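Local coordinates for AT-less polyketide synthase (Streptomyces platensis subsp. rosaceus, PDB 4TKT), which probably catalyses decarboxylative Claisen condensation as a ketosynthase domain of the AT-less type I polyketide synthase that builds isomigrastatin, at residues A[336-340]-A[400-404]; A[466-471]-A[605-609]. The contacts are given in a common frame with arbitrary orientation. Residue numbers count along the deposited sequence, not the author numbering.

Contact 1 of 2, residues A[336-340]-A[400-404]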
ATOM      1  N   LEU A 336       7.226 -24.862  -2.224  1.00 38.28           N
ATOM      2  CA  LEU A 336       8.468 -24.104  -2.260  1.00 39.20           C
ATOM      3  C   LEU A 336       9.678 -25.018  -2.411  1.00 40.86           C
ATOM      4  O   LEU A 336      10.605 -24.710  -3.159  1.00 47.71           O
ATOM      5  CB  LEU A 336       8.603 -23.253  -0.999  1.00 39.27           C
ATOM      6  CG  LEU A 336       7.790 -21.961  -0.969  1.00 37.97           C
ATOM      7  CD1 LEU A 336       7.678 -21.434   0.449  1.00 41.05           C
ATOM      8  CD2 LEU A 336       8.436 -20.925  -1.869  1.00 38.10           C
ATOM      9  N   ASN A 337       9.668 -26.142  -1.698  1.00 44.84           N
ATOM     10  CA  ASN A 337      10.757 -27.110  -1.777  1.00 43.24           C
ATOM     11  C   ASN A 337      10.931 -27.646  -3.190  1.00 43.51           C
ATOM     12  O   ASN A 337      12.051 -27.760  -3.687  1.00 44.78           O
ATOM     13  CB  ASN A 337      10.522 -28.275  -0.813  1.00 47.48           C
ATOM     14  CG  ASN A 337      10.705 -27.882   0.638  1.00 50.71           C
ATOM     15  OD1 ASN A 337      11.174 -26.786   0.941  1.00 55.68           O
ATOM     16  ND2 ASN A 337      10.346 -28.784   1.545  1.00 44.51           N
ATOM     17  N   ALA A 338       9.813 -27.973  -3.830  1.00 42.38           N
ATOM     18  CA  ALA A 338       9.827 -28.467  -5.200  1.00 42.56           C
ATOM     19  C   ALA A 338      10.352 -27.404  -6.157  1.00 49.80           C
ATOM     20  O   ALA A 338      11.005 -27.718  -7.153  1.00 54.41           O
ATOM     21  CB  ALA A 338       8.435 -28.915  -5.616  1.00 41.31           C
ATOM     22  N   ALA A 339      10.066 -26.143  -5.849  1.00 46.59           N
ATOM     23  CA  ALA A 339      10.537 -25.030  -6.664  1.00 41.25           C
ATOM     24  C   ALA A 339      12.057 -24.915  -6.616  1.00 50.49           C
ATOM     25  O   ALA A 339      12.722 -24.891  -7.652  1.00 56.76           O
ATOM     26  CB  ALA A 339       9.894 -23.734  -6.210  1.00 39.95           C
ATOM     27  N   PHE A 340      12.602 -24.847  -5.406  1.00 49.70           N
ATOM     28  CA  PHE A 340      14.038 -24.690  -5.215  1.00 45.19           C
ATOM     29  C   PHE A 340      14.833 -25.913  -5.671  1.00 58.44           C
ATOM     30  O   PHE A 340      15.981 -25.788  -6.098  1.00 64.04           O
ATOM     31  CB  PHE A 340      14.349 -24.397  -3.746  1.00 45.60           C
ATOM     32  CG  PHE A 340      14.158 -22.958  -3.355  1.00 44.75           C
ATOM     33  CD1 PHE A 340      15.168 -22.033  -3.561  1.00 45.50           C
ATOM     34  CD2 PHE A 340      12.977 -22.533  -2.773  1.00 48.10           C
ATOM     35  CE1 PHE A 340      14.999 -20.712  -3.201  1.00 44.84           C
ATOM     36  CE2 PHE A 340      12.801 -21.211  -2.410  1.00 42.66           C
ATOM     37  CZ  PHE A 340      13.815 -20.299  -2.623  1.00 53.45           C
ATOM     38  N   ASP A 400      15.386 -29.917   6.669  1.00 67.07           N
ATOM     39  CA  ASP A 400      15.633 -30.417   5.321  1.00 68.05           C
ATOM     40  C   ASP A 400      14.874 -29.565   4.310  1.00 66.98           C
ATOM     41  O   ASP A 400      14.007 -30.056   3.586  1.00 72.43           O
ATOM     42  CB  ASP A 400      15.225 -31.886   5.202  1.00 71.29           C
ATOM     43  CG  ASP A 400      15.697 -32.520   3.906  1.00 79.80           C
ATOM     44  OD1 ASP A 400      16.694 -32.035   3.332  1.00 80.49           O
ATOM     45  OD2 ASP A 400      15.069 -33.506   3.463  1.00 84.73           O
ATOM     46  N   SER A 401      15.206 -28.281   4.276  1.00 61.30           N
ATOM     47  CA  SER A 401      14.541 -27.332   3.397  1.00 57.24           C
ATOM     48  C   SER A 401      15.494 -26.182   3.092  1.00 58.32           C
ATOM     49  O   SER A 401      16.509 -26.023   3.769  1.00 59.84           O
ATOM     50  CB  SER A 401      13.254 -26.813   4.042  1.00 56.42           C
ATOM     51  OG  SER A 401      13.544 -25.853   5.042  1.00 57.52           O
ATOM     52  N   PRO A 402      15.180 -25.375   2.066  1.00 58.26           N
ATOM     53  CA  PRO A 402      16.016 -24.199   1.807  1.00 57.04           C
ATOM     54  C   PRO A 402      15.875 -23.130   2.884  1.00 53.96           C
ATOM     55  O   PRO A 402      16.652 -22.178   2.899  1.00 54.64           O
ATOM     56  CB  PRO A 402      15.481 -23.670   0.468  1.00 52.98           C
ATOM     57  CG  PRO A 402      14.740 -24.807  -0.138  1.00 54.53           C
ATOM     58  CD  PRO A 402      14.177 -25.581   1.008  1.00 56.19           C
ATOM     59  N   PHE A 403      14.905 -23.295   3.778  1.00 51.74           N
ATOM     60  CA  PHE A 403      14.478 -22.195   4.632  1.00 50.75           C
ATOM     61  C   PHE A 403      14.913 -22.273   6.090  1.00 52.04           C
ATOM     62  O   PHE A 403      15.290 -23.329   6.598  1.00 57.59           O
ATOM     63  CB  PHE A 403      12.954 -22.078   4.590  1.00 49.09           C
ATOM     64  CG  PHE A 403      12.393 -22.033   3.204  1.00 47.01           C
ATOM     65  CD1 PHE A 403      12.595 -20.925   2.400  1.00 49.31           C
ATOM     66  CD2 PHE A 403      11.661 -23.095   2.707  1.00 46.38           C
ATOM     67  CE1 PHE A 403      12.078 -20.878   1.122  1.00 53.22           C
ATOM     68  CE2 PHE A 403      11.142 -23.055   1.430  1.00 53.83           C
ATOM     69  CZ  PHE A 403      11.351 -21.944   0.636  1.00 54.20           C
ATOM     70  N   VAL A 404      14.859 -21.115   6.742  1.00 57.41           N
ATOM     71  CA  VAL A 404      14.952 -21.002   8.191  1.00 56.13           C
ATOM     72  C   VAL A 404      13.850 -20.057   8.660  1.00 54.51           C
ATOM     73  O   VAL A 404      13.819 -18.890   8.268  1.00 56.54           O
ATOM     74  CB  VAL A 404      16.323 -20.473   8.653  1.00 54.49           C
ATOM     75  CG1 VAL A 404      16.290 -20.146  10.136  1.00 55.01           C
ATOM     76  CG2 VAL A 404      17.412 -21.484   8.351  1.00 56.61           C
TER
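At one edge of the thiolase-fold ketosynthase, the last turn of helix 328-340 packs against the start of strand 403-405, an outermost strand of the mixed sheet beside strand 350-353, and the loop residues leading into it. Phe403, Asn337 and Pro402 lose most surface, 71, 53 and 50 Å². The CA-to-CB bond of Phe403 runs sideways, but chi1 near -51° brings the ring to the helix: CZ lies 3.5 Å from Leu336 CB, which approaches at the ring edge, and 3.5 Å from Phe340 CE2. The two rings are oblique, with centroids 5.3 Å apart and planes at 86°. Pro402 covers Phe340 differently, its CB standing 4.3 Å from the ring centroid and 17° off the normal, a CH-pi contact. Trp305 of helix 294-308 meets the Phe340 ring edge-to-face. Ser401 forms an ST turn, its OG accepting from Phe403 N at 3.2 Å; Ser401 OG is also hydrogen-bonded to Phe398 O. Asn337 makes no hydrogen bond to the facing segment; its OD1 rests 3.2 Å from Pro402 CD.

Contact 2 of 2, residues A[466-471]-A[605-609]; sequences AFDEER and YPFAR
A tyrosine hydroxyl reaches the loop just ahead of a helix: Tyr605 OH accepts a hydrogen bond from Phe467 N at 3.2 Å, with an N-H...O angle of 153°. Tyr605 has chi1 t and chi2 near -89°, which carries its ring across the gap so that CE2 lies 3.6 Å from Ala466 CB, while OH is 3.4 Å from Arg471 CG. Asp468 (chi1 p) is the N-cap, its OD1 accepting from Arg471 N at 2.9 Å, and the helix runs on from Glu469. The CA atoms of Ala466 and Tyr605 are 7.6 Å apart, those of Arg471 and Pro606 6.5 Å. Segment 605-609 is largely extended, with Tyr605, Phe607 and Ala608 near -60/140; Pro606 (phi/psi -83/86) centres an inverse gamma turn closed by a weak bond from Phe607 N to Tyr605 O at 3.2 Å. Arg471, chi1 and chi2 both m, spans to this turn: NH1 donates to Pro606 O at 2.9 Å and 167°, while NH2 forms a salt bridge with Glu470 OE2 at 2.8 Å. Ala608 CA lies over one guanidinium face. YPFAR opens a YPFxRxRYW motif, which, as in related synthases, belongs to the linker running back over the ketosynthase. Pro606 packs along helix 469-482 of the RhiE-like KS-MAT linker region, whereas Tyr605 and Phe607 touch ketosynthase helix 93-109, so the loop bridges these helices.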
ATOM      1  N   ALA A 466      -3.401  23.057   0.965  1.00 43.12           N
ATOM      2  CA  ALA A 466      -4.470  22.131   1.323  1.00 40.40           C
ATOM      3  C   ALA A 466      -5.832  22.713   0.954  1.00 42.38           C
ATOM      4  O   ALA A 466      -5.918  23.814   0.414  1.00 40.50           O
ATOM      5  CB  ALA A 466      -4.415  21.797   2.804  1.00 35.28           C
ATOM      6  N   PHE A 467      -6.891  21.970   1.260  1.00 35.08           N
ATOM      7  CA  PHE A 467      -8.243  22.327   0.836  1.00 48.85           C
ATOM      8  C   PHE A 467      -8.748  23.598   1.510  1.00 50.00           C
ATOM      9  O   PHE A 467      -9.327  24.465   0.853  1.00 55.32           O
ATOM     10  CB  PHE A 467      -9.207  21.172   1.117  1.00 53.88           C
ATOM     11  CG  PHE A 467     -10.502  21.264   0.362  1.00 54.51           C
ATOM     12  CD1 PHE A 467     -10.599  20.778  -0.933  1.00 49.65           C
ATOM     13  CD2 PHE A 467     -11.627  21.825   0.950  1.00 56.09           C
ATOM     14  CE1 PHE A 467     -11.790  20.855  -1.633  1.00 49.07           C
ATOM     15  CE2 PHE A 467     -12.823  21.906   0.257  1.00 53.89           C
ATOM     16  CZ  PHE A 467     -12.904  21.420  -1.036  1.00 51.87           C
ATOM     17  N   ASP A 468      -8.542  23.700   2.819  1.00 45.43           N
ATOM     18  CA  ASP A 468      -8.908  24.905   3.557  1.00 44.92           C
ATOM     19  C   ASP A 468      -7.825  25.276   4.563  1.00 40.15           C
ATOM     20  O   ASP A 468      -6.777  24.632   4.619  1.00 41.00           O
ATOM     21  CB  ASP A 468     -10.258  24.729   4.263  1.00 51.20           C
ATOM     22  CG  ASP A 468     -10.317  23.481   5.134  1.00 59.89           C
ATOM     23  OD1 ASP A 468      -9.293  23.119   5.751  1.00 60.01           O
ATOM     24  OD2 ASP A 468     -11.402  22.862   5.204  1.00 63.97           O
ATOM     25  N   GLU A 469      -8.086  26.308   5.358  1.00 38.98           N
ATOM     26  CA  GLU A 469      -7.103  26.810   6.311  1.00 40.84           C
ATOM     27  C   GLU A 469      -6.766  25.781   7.385  1.00 41.68           C
ATOM     28  O   GLU A 469      -5.602  25.616   7.749  1.00 49.17           O
ATOM     29  CB  GLU A 469      -7.601  28.101   6.963  1.00 40.58           C
ATOM     30  CG  GLU A 469      -6.707  28.607   8.084  1.00 48.32           C
ATOM     31  CD  GLU A 469      -7.116  29.976   8.588  1.00 58.97           C
ATOM     32  OE1 GLU A 469      -7.952  30.627   7.928  1.00 66.14           O
ATOM     33  OE2 GLU A 469      -6.598  30.401   9.643  1.00 60.06           O
ATOM     34  N   GLU A 470      -7.786  25.090   7.886  1.00 41.91           N
ATOM     35  CA  GLU A 470      -7.586  24.105   8.945  1.00 42.04           C
ATOM     36  C   GLU A 470      -6.688  22.962   8.484  1.00 42.18           C
ATOM     37  O   GLU A 470      -5.731  22.605   9.170  1.00 45.74           O
ATOM     38  CB  GLU A 470      -8.923  23.543   9.427  1.00 47.19           C
ATOM     39  CG  GLU A 470      -8.767  22.488  10.512  1.00 61.15           C
ATOM     40  CD  GLU A 470      -9.985  21.600  10.652  1.00 74.88           C
ATOM     41  OE1 GLU A 470     -11.008  21.884   9.993  1.00 83.64           O
ATOM     42  OE2 GLU A 470      -9.918  20.615  11.419  1.00 77.49           O
ATOM     43  N   ARG A 471      -7.006  22.392   7.325  1.00 40.93           N
ATOM     44  CA  ARG A 471      -6.204  21.313   6.756  1.00 42.61           C
ATOM     45  C   ARG A 471      -4.769  21.774   6.502  1.00 43.04           C
ATOM     46  O   ARG A 471      -3.826  20.993   6.639  1.00 40.20           O
ATOM     47  CB  ARG A 471      -6.825  20.798   5.453  1.00 46.68           C
ATOM     48  CG  ARG A 471      -8.182  20.112   5.597  1.00 51.38           C
ATOM     49  CD  ARG A 471      -8.103  18.850   6.441  1.00 46.08           C
ATOM     50  NE  ARG A 471      -8.410  19.113   7.844  1.00 43.91           N
ATOM     51  CZ  ARG A 471      -8.064  18.314   8.849  1.00 57.63           C
ATOM     52  NH1 ARG A 471      -7.389  17.198   8.611  1.00 68.74           N
ATOM     53  NH2 ARG A 471      -8.387  18.635  10.093  1.00 58.97           N
ATOM     54  N   TYR A 605      -1.272  14.028   2.530  1.00 39.29           N
ATOM     55  CA  TYR A 605      -2.352  14.957   2.848  1.00 34.72           C
ATOM     56  C   TYR A 605      -3.177  14.469   4.035  1.00 33.72           C
ATOM     57  O   TYR A 605      -3.523  13.291   4.113  1.00 41.31           O
ATOM     58  CB  TYR A 605      -3.260  15.164   1.630  1.00 29.96           C
ATOM     59  CG  TYR A 605      -4.340  16.201   1.845  1.00 37.42           C
ATOM     60  CD1 TYR A 605      -5.576  15.850   2.374  1.00 29.28           C
ATOM     61  CD2 TYR A 605      -4.122  17.535   1.521  1.00 36.60           C
ATOM     62  CE1 TYR A 605      -6.560  16.796   2.574  1.00 42.60           C
ATOM     63  CE2 TYR A 605      -5.103  18.487   1.716  1.00 29.96           C
ATOM     64  CZ  TYR A 605      -6.318  18.113   2.244  1.00 42.26           C
ATOM     65  OH  TYR A 605      -7.300  19.055   2.444  1.00 49.90           O
ATOM     66  N   PRO A 606      -3.495  15.382   4.965  1.00 33.36           N
ATOM     67  CA  PRO A 606      -4.310  15.075   6.143  1.00 31.27           C
ATOM     68  C   PRO A 606      -5.804  15.115   5.832  1.00 37.93           C
ATOM     69  O   PRO A 606      -6.448  16.146   6.035  1.00 40.12           O
ATOM     70  CB  PRO A 606      -3.925  16.181   7.121  1.00 30.11           C
ATOM     71  CG  PRO A 606      -3.613  17.348   6.234  1.00 30.26           C
ATOM     72  CD  PRO A 606      -3.030  16.781   4.964  1.00 30.26           C
ATOM     73  N   PHE A 607      -6.344  14.003   5.344  1.00 38.73           N
ATOM     74  CA  PHE A 607      -7.743  13.952   4.939  1.00 28.57           C
ATOM     75  C   PHE A 607      -8.680  14.278   6.094  1.00 36.03           C
ATOM     76  O   PHE A 607      -8.418  13.920   7.243  1.00 39.08           O
ATOM     77  CB  PHE A 607      -8.092  12.573   4.364  1.00 28.27           C
ATOM     78  CG  PHE A 607      -7.349  12.235   3.104  1.00 30.69           C
ATOM     79  CD1 PHE A 607      -7.621  12.907   1.924  1.00 28.33           C
ATOM     80  CD2 PHE A 607      -6.383  11.244   3.098  1.00 28.45           C
ATOM     81  CE1 PHE A 607      -6.939  12.601   0.766  1.00 28.86           C
ATOM     82  CE2 PHE A 607      -5.698  10.932   1.942  1.00 28.62           C
ATOM     83  CZ  PHE A 607      -5.976  11.611   0.774  1.00 28.69           C
ATOM     84  N   ALA A 608      -9.766  14.978   5.777  1.00 32.97           N
ATOM     85  CA  ALA A 608     -10.839  15.203   6.736  1.00 32.15           C
ATOM     86  C   ALA A 608     -11.429  13.859   7.158  1.00 30.94           C
ATOM     87  O   ALA A 608     -11.634  12.975   6.322  1.00 34.89           O
ATOM     88  CB  ALA A 608     -11.908  16.104   6.138  1.00 28.67           C
ATOM     89  N   ARG A 609     -11.693  13.704   8.451  1.00 34.19           N
ATOM     90  CA  ARG A 609     -12.093  12.411   8.999  1.00 33.73           C
ATOM     91  C   ARG A 609     -13.556  12.378   9.423  1.00 33.97           C
ATOM     92  O   ARG A 609     -13.894  11.842  10.479  1.00 41.48           O
ATOM     93  CB  ARG A 609     -11.200  12.049  10.190  1.00 33.71           C
ATOM     94  CG  ARG A 609      -9.722  11.922   9.844  1.00 35.63           C
ATOM     95  CD  ARG A 609      -8.843  11.912  11.091  1.00 47.34           C
ATOM     96  NE  ARG A 609      -9.139  10.791  11.980  1.00 61.74           N
ATOM     97  CZ  ARG A 609      -9.872  10.883  13.086  1.00 71.15           C
ATOM     98  NH1 ARG A 609     -10.388  12.049  13.448  1.00 76.68           N
ATOM     99  NH2 ARG A 609     -10.089   9.807  13.832  1.00 70.97           N
TER

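How the contacts relate
Contact 1 closes before contact 2 opens along the chain, and the two lie on opposite sides of its centre, with their own centres 49 Å apart and nearest atoms about 35 Å apart. They share no helix or strand. Five of seven touching residues are buried in contact 1, against three of seven in contact 2, although the areas covered are nearly equal at 263 and 268 Å². Contact 1 joins a helix end to an edge strand of the ketosynthase sheet through apolar, aromatic and CH-pi contacts, with one amide side chain against the proline and no hydrogen bond between the segments. The partly buried contact 2, between a linker-region helix start and a late loop, adds two hydrogen bonds across the segments to its apolar contacts.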